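Local coordinates for protein mirolysin (Tannerella forsythia, PDB 6R7V) that hydrolyses peptide bonds as a zinc-dependent pappalysin-family metallopeptidase, captured here as its latent, cysteine-switched proenzyme with an altered active site, at residues I45-V50 with R298-Y303; G97-E102 with G281-M286; Y166-F171 with N178-V183; H211-R216 with S288-Q293. The protein carries 1 engineered substitution. All blocks are in the same frame, centred on the assembly; numbering follows the deposited sequence.

Contact 1. Residues I45-V50 with R298-Y303; sequences ILIPVV and REMQIY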
# COMPACT_ATOMS: atom_id res chain seq x y z
N ILE A 45 -15.78 3.48 -1.59
CA ILE A 45 -15.36 2.27 -0.91
C ILE A 45 -14.80 2.72 0.43
O ILE A 45 -13.95 3.62 0.45
CB ILE A 45 -14.32 1.52 -1.78
CG1 ILE A 45 -15.00 0.96 -3.04
CG2 ILE A 45 -13.62 0.43 -0.96
CD1 ILE A 45 -14.00 0.50 -4.11
N LEU A 46 -15.30 2.14 1.53
CA LEU A 46 -14.83 2.50 2.86
C LEU A 46 -14.02 1.35 3.45
O LEU A 46 -14.48 0.22 3.48
CB LEU A 46 -16.04 2.83 3.76
CG LEU A 46 -15.76 3.11 5.24
CD1 LEU A 46 -14.80 4.26 5.43
CD2 LEU A 46 -17.08 3.41 5.96
N ILE A 47 -12.85 1.69 3.98
CA ILE A 47 -11.95 0.72 4.57
C ILE A 47 -11.80 0.97 6.06
O ILE A 47 -11.14 1.94 6.42
CB ILE A 47 -10.54 0.81 3.91
CG1 ILE A 47 -10.57 0.72 2.36
CG2 ILE A 47 -9.57 -0.24 4.52
CD1 ILE A 47 -10.98 -0.49 1.80
N PRO A 48 -12.33 0.08 6.93
CA PRO A 48 -12.05 0.19 8.39
C PRO A 48 -10.61 -0.19 8.65
O PRO A 48 -10.12 -1.18 8.10
CB PRO A 48 -12.99 -0.87 9.01
CG PRO A 48 -14.01 -1.21 7.92
CD PRO A 48 -13.19 -1.08 6.64
N VAL A 49 -9.89 0.61 9.45
CA VAL A 49 -8.49 0.39 9.70
C VAL A 49 -8.23 0.15 11.17
O VAL A 49 -8.78 0.83 12.03
CB VAL A 49 -7.68 1.64 9.23
CG1 VAL A 49 -6.18 1.52 9.55
CG2 VAL A 49 -7.87 1.89 7.73
N VAL A 50 -7.32 -0.76 11.46
CA VAL A 50 -6.75 -0.91 12.79
C VAL A 50 -5.25 -0.77 12.65
O VAL A 50 -4.62 -1.38 11.77
CB VAL A 50 -7.18 -2.21 13.51
CG1 VAL A 50 -6.84 -3.47 12.70
CG2 VAL A 50 -6.60 -2.28 14.92
N ARG A 298 -14.69 -7.76 -1.25
CA ARG A 298 -16.08 -7.28 -1.19
C ARG A 298 -16.71 -7.33 0.22
O ARG A 298 -17.51 -6.45 0.54
CB ARG A 298 -16.98 -8.03 -2.19
CG ARG A 298 -17.26 -9.47 -1.79
CD ARG A 298 -17.97 -10.27 -2.88
NE ARG A 298 -18.20 -11.65 -2.46
CZ ARG A 298 -17.33 -12.65 -2.61
NH1 ARG A 298 -16.15 -12.44 -3.19
NH2 ARG A 298 -17.63 -13.87 -2.20
N GLU A 299 -16.34 -8.33 1.06
CA GLU A 299 -16.92 -8.48 2.41
C GLU A 299 -16.58 -7.28 3.29
O GLU A 299 -17.37 -6.92 4.17
CB GLU A 299 -16.43 -9.77 3.09
CG GLU A 299 -17.47 -10.40 4.00
CD GLU A 299 -17.08 -10.48 5.46
OE1 GLU A 299 -16.68 -11.58 5.91
OE2 GLU A 299 -17.19 -9.45 6.17
N MET A 300 -15.43 -6.64 3.05
CA MET A 300 -15.03 -5.51 3.84
C MET A 300 -16.08 -4.40 3.70
O MET A 300 -16.23 -3.59 4.61
CB MET A 300 -13.66 -5.02 3.39
CG MET A 300 -13.13 -3.92 4.24
SD MET A 300 -11.44 -3.61 3.83
CE MET A 300 -10.63 -4.92 4.80
N GLN A 301 -16.80 -4.36 2.58
CA GLN A 301 -17.79 -3.31 2.40
C GLN A 301 -19.11 -3.58 3.12
O GLN A 301 -19.85 -2.63 3.36
CB GLN A 301 -18.05 -3.06 0.91
CG GLN A 301 -16.79 -2.59 0.20
CD GLN A 301 -16.17 -1.41 0.89
OE1 GLN A 301 -16.74 -0.30 0.90
NE2 GLN A 301 -15.01 -1.64 1.53
N ILE A 302 -19.41 -4.84 3.44
CA ILE A 302 -20.71 -5.20 4.04
C ILE A 302 -20.86 -4.58 5.44
O ILE A 302 -21.89 -3.98 5.74
CB ILE A 302 -20.93 -6.74 4.06
CG1 ILE A 302 -20.84 -7.37 2.63
CG2 ILE A 302 -22.28 -7.12 4.73
CD1 ILE A 302 -21.82 -6.87 1.55
N TYR A 303 -19.81 -4.64 6.24
CA TYR A 303 -19.92 -4.12 7.59
C TYR A 303 -19.03 -2.89 7.82
O TYR A 303 -18.89 -2.49 8.97
CB TYR A 303 -19.59 -5.23 8.61
CG TYR A 303 -20.35 -6.51 8.34
CD1 TYR A 303 -21.71 -6.61 8.63
CD2 TYR A 303 -19.74 -7.59 7.71
CE1 TYR A 303 -22.43 -7.76 8.34
CE2 TYR A 303 -20.45 -8.76 7.42
CZ TYR A 303 -21.79 -8.84 7.74
OH TYR A 303 -22.52 -9.97 7.42

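Contact 2. Residues G97-E102 with G281-M286; sequences GNANIE and GQVERM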
# COMPACT_ATOMS: atom_id res chain seq x y z
N GLY A 97 -5.78 9.81 -11.22
CA GLY A 97 -6.99 9.17 -10.75
C GLY A 97 -7.37 9.57 -9.34
O GLY A 97 -6.54 9.89 -8.48
N ASN A 98 -8.67 9.50 -9.11
CA ASN A 98 -9.34 9.73 -7.84
C ASN A 98 -9.90 8.37 -7.46
O ASN A 98 -10.86 7.95 -8.08
CB ASN A 98 -10.44 10.76 -8.05
CG ASN A 98 -11.29 11.02 -6.84
OD1 ASN A 98 -11.26 10.28 -5.85
ND2 ASN A 98 -12.07 12.09 -6.93
N ALA A 99 -9.27 7.67 -6.50
CA ALA A 99 -9.69 6.30 -6.22
C ALA A 99 -11.03 6.22 -5.57
O ALA A 99 -11.63 5.15 -5.59
CB ALA A 99 -8.66 5.60 -5.33
N ASN A 100 -11.51 7.31 -4.94
CA ASN A 100 -12.80 7.29 -4.26
C ASN A 100 -12.86 6.13 -3.25
O ASN A 100 -13.84 5.37 -3.14
CB ASN A 100 -13.95 7.27 -5.28
CG ASN A 100 -15.33 7.42 -4.67
OD1 ASN A 100 -15.50 7.98 -3.59
ND2 ASN A 100 -16.33 6.88 -5.35
N ILE A 101 -11.75 6.00 -2.50
CA ILE A 101 -11.60 5.07 -1.40
C ILE A 101 -11.31 5.91 -0.16
O ILE A 101 -10.39 6.74 -0.18
CB ILE A 101 -10.46 4.05 -1.70
CG1 ILE A 101 -10.79 3.19 -2.92
CG2 ILE A 101 -10.21 3.15 -0.47
CD1 ILE A 101 -9.62 2.25 -3.40
N GLU A 102 -12.07 5.66 0.91
CA GLU A 102 -11.93 6.29 2.22
C GLU A 102 -11.40 5.33 3.25
O GLU A 102 -11.75 4.15 3.21
CB GLU A 102 -13.31 6.74 2.76
CG GLU A 102 -13.93 7.97 2.18
CD GLU A 102 -15.35 8.17 2.67
OE1 GLU A 102 -15.84 7.43 3.54
OE2 GLU A 102 -16.01 9.05 2.09
N GLY A 281 -5.89 4.26 -14.46
CA GLY A 281 -5.75 2.82 -14.62
C GLY A 281 -5.43 2.11 -13.32
O GLY A 281 -5.92 0.99 -13.07
N GLN A 282 -4.58 2.73 -12.47
CA GLN A 282 -4.29 2.14 -11.16
C GLN A 282 -5.55 2.16 -10.30
O GLN A 282 -5.83 1.16 -9.66
CB GLN A 282 -3.15 2.91 -10.48
CG GLN A 282 -1.78 2.66 -11.11
CD GLN A 282 -0.75 3.61 -10.53
OE1 GLN A 282 -1.01 4.80 -10.32
NE2 GLN A 282 0.45 3.07 -10.22
N VAL A 283 -6.31 3.27 -10.31
CA VAL A 283 -7.59 3.34 -9.59
C VAL A 283 -8.54 2.20 -10.00
O VAL A 283 -9.18 1.58 -9.13
CB VAL A 283 -8.26 4.71 -9.85
CG1 VAL A 283 -9.74 4.68 -9.47
CG2 VAL A 283 -7.51 5.79 -9.08
N GLU A 284 -8.68 1.96 -11.29
CA GLU A 284 -9.55 0.89 -11.78
C GLU A 284 -9.14 -0.44 -11.18
O GLU A 284 -10.01 -1.21 -10.74
CB GLU A 284 -9.54 0.81 -13.31
CG GLU A 284 -10.21 1.97 -14.02
CD GLU A 284 -10.05 1.91 -15.53
OE1 GLU A 284 -10.85 1.20 -16.18
OE2 GLU A 284 -9.11 2.55 -16.05
N ARG A 285 -7.82 -0.72 -11.15
CA ARG A 285 -7.35 -1.99 -10.64
C ARG A 285 -7.67 -2.10 -9.14
O ARG A 285 -8.12 -3.16 -8.69
CB ARG A 285 -5.85 -2.12 -10.90
CG ARG A 285 -5.21 -3.31 -10.23
CD ARG A 285 -5.76 -4.64 -10.68
NE ARG A 285 -5.28 -4.99 -11.99
CZ ARG A 285 -4.42 -5.96 -12.24
NH1 ARG A 285 -4.01 -6.76 -11.26
NH2 ARG A 285 -4.00 -6.18 -13.47
N MET A 286 -7.42 -1.04 -8.37
CA MET A 286 -7.68 -1.09 -6.92
C MET A 286 -9.16 -1.26 -6.62
O MET A 286 -9.54 -2.10 -5.79
CB MET A 286 -7.14 0.21 -6.28
CG MET A 286 -5.61 0.29 -6.37
SD MET A 286 -4.93 1.58 -5.29
CE MET A 286 -5.42 3.07 -6.24

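Contact 3. Residues Y166-F171 with N178-V183; sequences YAQFPF and NTDGVV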
# COMPACT_ATOMS: atom_id res chain seq x y z
N TYR A 166 6.27 -3.08 3.91
CA TYR A 166 5.91 -4.15 3.00
C TYR A 166 4.42 -4.46 3.12
O TYR A 166 3.79 -4.18 4.14
CB TYR A 166 6.77 -5.41 3.21
CG TYR A 166 6.53 -6.17 4.50
CD1 TYR A 166 5.69 -7.28 4.53
CD2 TYR A 166 7.24 -5.85 5.66
CE1 TYR A 166 5.52 -8.02 5.69
CE2 TYR A 166 7.09 -6.60 6.82
CZ TYR A 166 6.25 -7.70 6.82
OH TYR A 166 6.08 -8.43 7.98
N ALA A 167 3.86 -5.03 2.06
CA ALA A 167 2.46 -5.37 2.01
C ALA A 167 2.28 -6.79 1.56
O ALA A 167 3.14 -7.32 0.86
CB ALA A 167 1.75 -4.45 1.01
N GLN A 168 1.12 -7.35 1.84
CA GLN A 168 0.77 -8.65 1.31
C GLN A 168 -0.21 -8.41 0.14
O GLN A 168 -1.17 -7.66 0.29
CB GLN A 168 0.16 -9.57 2.39
CG GLN A 168 -0.02 -10.98 1.84
CD GLN A 168 -0.45 -11.95 2.90
OE1 GLN A 168 0.34 -12.35 3.74
NE2 GLN A 168 -1.71 -12.34 2.88
N PHE A 169 0.03 -9.05 -1.01
CA PHE A 169 -0.81 -8.85 -2.18
C PHE A 169 -2.12 -9.63 -2.12
O PHE A 169 -2.15 -10.72 -1.52
CB PHE A 169 -0.05 -9.29 -3.44
CG PHE A 169 1.07 -8.37 -3.86
CD1 PHE A 169 2.39 -8.68 -3.56
CD2 PHE A 169 0.80 -7.21 -4.56
CE1 PHE A 169 3.42 -7.79 -3.90
CE2 PHE A 169 1.83 -6.34 -4.94
CZ PHE A 169 3.14 -6.65 -4.62
N PRO A 170 -3.18 -9.17 -2.84
CA PRO A 170 -4.46 -9.89 -2.80
C PRO A 170 -4.41 -11.33 -3.29
O PRO A 170 -5.22 -12.14 -2.81
CB PRO A 170 -5.35 -9.07 -3.74
CG PRO A 170 -4.78 -7.69 -3.69
CD PRO A 170 -3.31 -7.86 -3.51
N PHE A 171 -3.48 -11.69 -4.21
CA PHE A 171 -3.44 -13.08 -4.68
C PHE A 171 -3.06 -14.05 -3.56
O PHE A 171 -3.23 -15.27 -3.71
CB PHE A 171 -2.50 -13.27 -5.90
CG PHE A 171 -1.03 -13.43 -5.56
CD1 PHE A 171 -0.22 -12.32 -5.37
CD2 PHE A 171 -0.47 -14.69 -5.39
CE1 PHE A 171 1.14 -12.47 -5.04
CE2 PHE A 171 0.87 -14.83 -5.01
CZ PHE A 171 1.66 -13.72 -4.83
N ASN A 178 -4.45 -14.66 7.54
CA ASN A 178 -4.10 -14.04 8.82
C ASN A 178 -2.89 -13.11 8.75
O ASN A 178 -2.63 -12.39 9.74
CB ASN A 178 -3.87 -15.10 9.91
CG ASN A 178 -4.82 -16.28 9.91
OD1 ASN A 178 -6.02 -16.14 10.11
ND2 ASN A 178 -4.28 -17.47 9.73
N THR A 179 -2.19 -13.03 7.61
CA THR A 179 -1.05 -12.09 7.48
C THR A 179 -1.36 -11.00 6.44
O THR A 179 -0.48 -10.17 6.13
CB THR A 179 0.23 -12.85 7.15
OG1 THR A 179 0.01 -13.72 6.03
CG2 THR A 179 0.75 -13.62 8.32
N ASP A 180 -2.62 -10.92 5.99
CA ASP A 180 -3.01 -9.89 5.05
C ASP A 180 -2.97 -8.51 5.72
O ASP A 180 -3.35 -8.36 6.89
CB ASP A 180 -4.40 -10.16 4.45
CG ASP A 180 -4.80 -9.12 3.41
OD1 ASP A 180 -4.02 -8.91 2.46
OD2 ASP A 180 -5.83 -8.49 3.60
N GLY A 181 -2.43 -7.52 5.01
CA GLY A 181 -2.30 -6.18 5.55
C GLY A 181 -0.98 -5.57 5.17
O GLY A 181 -0.32 -6.03 4.21
N VAL A 182 -0.60 -4.50 5.92
CA VAL A 182 0.63 -3.78 5.59
C VAL A 182 1.41 -3.46 6.85
O VAL A 182 0.84 -3.36 7.96
CB VAL A 182 0.41 -2.49 4.74
CG1 VAL A 182 -0.38 -2.79 3.46
CG2 VAL A 182 -0.24 -1.37 5.53
N VAL A 183 2.74 -3.41 6.70
CA VAL A 183 3.66 -3.16 7.81
C VAL A 183 4.49 -1.94 7.44
O VAL A 183 5.07 -1.91 6.33
CB VAL A 183 4.57 -4.38 8.09
CG1 VAL A 183 5.46 -4.13 9.30
CG2 VAL A 183 3.75 -5.66 8.31
O HOH W 1 2.28 -6.99 4.99
O HOH W 2 -3.41 -11.06 0.97

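Contact 4. Residues H211-R216 with S288-Q293; sequences HWLDLR and SLFDTQ. With ZN (zinc ion), chain D.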
# COMPACT_ATOMS: atom_id res chain seq x y z
N HIS A 211 0.00 -1.59 -2.92
CA HIS A 211 0.23 -3.05 -3.11
C HIS A 211 -0.88 -3.92 -2.51
O HIS A 211 -1.28 -4.91 -3.13
CB HIS A 211 1.54 -3.48 -2.46
CG HIS A 211 2.81 -2.91 -3.05
ND1 HIS A 211 3.13 -3.06 -4.39
CD2 HIS A 211 3.85 -2.34 -2.42
CE1 HIS A 211 4.36 -2.57 -4.53
NE2 HIS A 211 4.83 -2.15 -3.38
N TRP A 212 -1.37 -3.56 -1.32
CA TRP A 212 -2.48 -4.32 -0.71
C TRP A 212 -3.74 -4.27 -1.61
O TRP A 212 -4.59 -5.18 -1.53
CB TRP A 212 -2.71 -3.71 0.67
CG TRP A 212 -3.79 -4.36 1.48
CD1 TRP A 212 -3.72 -5.55 2.15
CD2 TRP A 212 -5.07 -3.81 1.73
NE1 TRP A 212 -4.92 -5.79 2.78
CE2 TRP A 212 -5.79 -4.76 2.50
CE3 TRP A 212 -5.72 -2.63 1.34
CZ2 TRP A 212 -7.10 -4.53 2.94
CZ3 TRP A 212 -7.01 -2.41 1.77
CH2 TRP A 212 -7.71 -3.37 2.53
N LEU A 213 -3.85 -3.22 -2.47
CA LEU A 213 -4.90 -3.03 -3.44
C LEU A 213 -4.45 -3.42 -4.87
O LEU A 213 -5.01 -2.96 -5.88
CB LEU A 213 -5.46 -1.61 -3.38
CG LEU A 213 -6.19 -1.28 -2.06
CD1 LEU A 213 -6.58 0.17 -2.03
CD2 LEU A 213 -7.41 -2.22 -1.83
N ASP A 214 -3.48 -4.33 -4.94
CA ASP A 214 -3.08 -5.06 -6.15
C ASP A 214 -2.12 -4.31 -7.08
O ASP A 214 -1.81 -4.82 -8.17
CB ASP A 214 -4.32 -5.52 -6.97
CG ASP A 214 -4.20 -6.91 -7.52
OD1 ASP A 214 -3.40 -7.67 -6.99
OD2 ASP A 214 -4.91 -7.23 -8.50
N LEU A 215 -1.61 -3.15 -6.68
CA LEU A 215 -0.68 -2.45 -7.57
C LEU A 215 0.73 -2.96 -7.42
O LEU A 215 1.15 -3.34 -6.31
CB LEU A 215 -0.68 -0.94 -7.29
CG LEU A 215 -2.02 -0.23 -7.43
CD1 LEU A 215 -1.84 1.26 -7.25
CD2 LEU A 215 -2.70 -0.54 -8.77
N ARG A 216 1.47 -2.86 -8.52
CA ARG A 216 2.88 -3.24 -8.57
C ARG A 216 3.75 -2.03 -8.75
O ARG A 216 3.33 -0.99 -9.28
CB ARG A 216 3.12 -4.17 -9.76
CG ARG A 216 2.37 -5.47 -9.65
CD ARG A 216 2.87 -6.40 -10.71
NE ARG A 216 2.02 -7.57 -10.83
CZ ARG A 216 2.30 -8.61 -11.60
NH1 ARG A 216 3.45 -8.64 -12.28
NH2 ARG A 216 1.46 -9.62 -11.69
N SER A 288 -11.44 -2.61 -8.42
CA SER A 288 -11.94 -3.89 -8.92
C SER A 288 -11.97 -4.97 -7.84
O SER A 288 -12.79 -5.90 -7.93
CB SER A 288 -11.13 -4.36 -10.12
OG SER A 288 -9.85 -4.85 -9.76
N LEU A 289 -11.14 -4.84 -6.80
CA LEU A 289 -11.10 -5.83 -5.70
C LEU A 289 -12.37 -5.79 -4.86
O LEU A 289 -12.59 -6.71 -4.08
CB LEU A 289 -9.90 -5.56 -4.79
CG LEU A 289 -8.53 -5.62 -5.44
CD1 LEU A 289 -7.47 -5.18 -4.48
CD2 LEU A 289 -8.18 -7.03 -5.91
N PHE A 290 -13.21 -4.77 -5.06
CA PHE A 290 -14.42 -4.64 -4.27
C PHE A 290 -15.66 -4.94 -5.11
O PHE A 290 -16.77 -4.64 -4.68
CB PHE A 290 -14.48 -3.25 -3.64
CG PHE A 290 -13.29 -3.02 -2.74
CD1 PHE A 290 -13.35 -3.32 -1.38
CD2 PHE A 290 -12.11 -2.48 -3.25
CE1 PHE A 290 -12.26 -3.09 -0.55
CE2 PHE A 290 -11.01 -2.26 -2.42
CZ PHE A 290 -11.09 -2.58 -1.08
N ASP A 291 -15.48 -5.58 -6.28
CA ASP A 291 -16.58 -6.04 -7.13
C ASP A 291 -17.60 -6.72 -6.21
O ASP A 291 -17.20 -7.60 -5.45
CB ASP A 291 -16.01 -7.01 -8.18
CG ASP A 291 -17.01 -7.67 -9.08
OD1 ASP A 291 -17.85 -8.44 -8.57
OD2 ASP A 291 -16.91 -7.48 -10.30
N THR A 292 -18.86 -6.27 -6.19
CA THR A 292 -19.87 -6.74 -5.21
C THR A 292 -20.22 -8.23 -5.31
O THR A 292 -20.76 -8.78 -4.34
CB THR A 292 -21.15 -5.90 -5.30
OG1 THR A 292 -21.71 -6.07 -6.59
CG2 THR A 292 -20.93 -4.41 -5.02
N GLN A 293 -19.91 -8.89 -6.43
CA GLN A 293 -20.27 -10.30 -6.63
C GLN A 293 -19.08 -11.24 -6.46
O GLN A 293 -19.25 -12.33 -5.91
CB GLN A 293 -20.90 -10.52 -8.02
CG GLN A 293 -22.09 -9.61 -8.36
CD GLN A 293 -23.21 -9.58 -7.34
OE1 GLN A 293 -23.79 -10.61 -6.98
NE2 GLN A 293 -23.54 -8.39 -6.86
ZN ZN D . 6.67 -1.32 -3.02

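Contact 1. Residues I45-V50 with R298-Y303
Over one face of the Gln301 side-chain amide lies the methyl CG2 of Ile45, 3.6 Å from CD, while OE1 and NE2 both reach the backbone of Leu46; the Tyr303 ring packs within its own segment, Ile302 CG2 over its centre. Gln301 OE1 accepts Leu46 N at 2.9 Å on an in-plane lone pair. Its NE2 donates to Leu46 O at 2.7 Å, coming from 43° above that carbonyl plane. Glutamine suits this place because one side chain supplies both an acceptor and a donor to a single residue's peptide groups; the bend at chi2 (-53°) sets CD close to the strand. Beside it, Met300 SD rests on Ile47, 3.8 Å from CD1, and Met300 CG touches Pro48 CD at 3.7 Å as the two side chains run past each other in opposite directions. The flexible thioether fits between a branched side chain and a rigid ring. Ile45 bonds along the backbone to Glu102, and Pro48 to Leu152. The Gln301 amide thus takes the N-H and C=O of Leu46 much as a neighbouring strand would, where a short C-terminal helical turn packs on a strand of the central mixed sheet.

Contact 2. Residues G97-E102 with G281-M286
Ala99 and Val283 bring their backbones to a CA–CA distance of 5.0 Å, where the irregular chain of residues 97–100, just ahead of strand 101–105, is laid against one flank of helix 280–288. Val283 carries most of the contact. Its CG1, anti to the backbone N (chi1 163°), touches Ala99 CA at 3.6 Å and Asn98 O at 3.7 Å. The second methyl, CG2, presses on the backbone of Gly97 and Ala99 and meets Ala99 CB at 3.9 Å. A compact branched residue suits this place, since both methyls spread over the loop backbone. Glycine suits position 97 for steric reasons: a CB there would come within 2.6 Å of Val283 CG2. Ala99 is likewise small enough for the close approach. One helical turn on, Met286 takes over, with CE 4.2 Å from Ala99 CB and its CB 4.3 Å from Ile101 CD1. Ile101 reaches it with an extended chain, CD1 anti to CA (chi2 173°), as the loop becomes strand. A weak bond from Asn100 N to Asn98 OD1 helps shape the loop. Arg287 NH1 donates to Ala99 O, and Gly97 is bonded to the Phe278 backbone, so polar links flank the apolar patch. Between the two segments themselves the contact is purely van der Waals: its fit depends on the shapes of valine, alanine, glycine and methionine, and those hydrogen bonds of the loop backbone go to Arg287 and Phe278, which lie outside the two segments.

Contact 3. Residues Y166-F171 with N178-V183
Tyr166 and Val183 lie side by side and point the same way, the valine covering one face of the ring: its CG2 is 4.0 Å from the ring centroid and 27° off the normal, a CH-pi contact. Tyr166 CG occupies the crowded position between backbone N and carbonyl carbon (chi1 69°), and the ring's hydroxyl bonds Asp133. Their backbones form an antiparallel hydrogen-bonded pair, with Tyr166 N to Val183 O and Val183 N to Tyr166 O both at 2.9 Å. Strand 165–167 is the antiparallel member of the central sheet, the strand that in metzincins borders the active-site cleft; Ala167 O is bonded by Ser8 of the N-terminal pro-segment. Past the non-hydrogen-bonded pair Ala167–Val182, Gln168 N reaches Gly181 O at 3.1 Å. Gly181 has a backbone (phi 139°) at which a side chain would strike the preceding carbonyl. The extended Gln168 side chain crosses Thr179 obliquely, and Thr179 OG1 donates to an in-plane lone pair of Gln168 OE1 at 2.7 Å. On the amide's other branch, NE2 donates to a water at 2.9 Å that also binds Phe169 O and Asp180 OD1; Asp180 in turn pairs with Arg297.

Contact 4. Residues H211-R216 with S288-Q293
Leu289, with CG anti to its carbonyl carbon (chi1 -59°) and CD1 carried on in extended form (chi2 173°), drives that methyl against the chain just past helix 203–212. CD1 comes to 3.5 Å from Leu213 CA and 4.0 Å from Asp214 CB. The neighbouring Phe290 approaches Leu213 at about a right angle: Leu213 CD2 lies at the ring edge, near its plane, 3.6 Å from CE2. Leucine and phenylalanine, both borne on a type I turn from Ser288 to Asp291, suit the place because their long apolar side chains fill a buried site against Leu213 and, for Leu289, the aliphatic CB of Asp214.

The segment they meet turns away from the helix through a Schellman motif. Asp214, at positive phi (82°), is its C-prime residue, and its N bonds His211 O at 2.9 Å. It stands where the metzincin zinc motif HEXXHXXGXXH usually has glycine; its carboxylate is engaged by Arg285 and Trp29. The reversed chain lets Leu215 O accept His211 ND1 at 2.8 Å, which limits rotation of the imidazole and leaves NE2 to bind the zinc ion at 2.0 Å. His207, His217 and Cys6 complete the metal site, the cysteine being the latency switch. The chemistry thus divides: apolar branches of Leu289 and Phe290 pack on the chain just past the helix end, while the carbonyl at ND1 probably orients the ring and makes NE2 a somewhat stronger ligand.

In the fold
Contacts 2 and 4 are tightly coupled, with centres about 9 Å apart: they share the Arg285–Asp214 salt bridge, 2.9 Å between NH1 and OD2, and Met286 packs on Leu213 and Leu215. Phe290 ties contact 4 to contact 1, its CZ 3.6 Å from Ile47 CD1. Contacts 1 and 2 share the central sheet, where Ile47 N lies 2.8 Å from Glu102 O, a probable hydrogen bond. Contact 3, on the antiparallel side of that sheet, reaches contact 4 through Asp180 OD2, 3.0 Å from Trp212 NE1. Zinc is bound in contact 4, lies about 7 Å from the Ala167 side chain of contact 3 and about 12 Å from that of Met286 in contact 2.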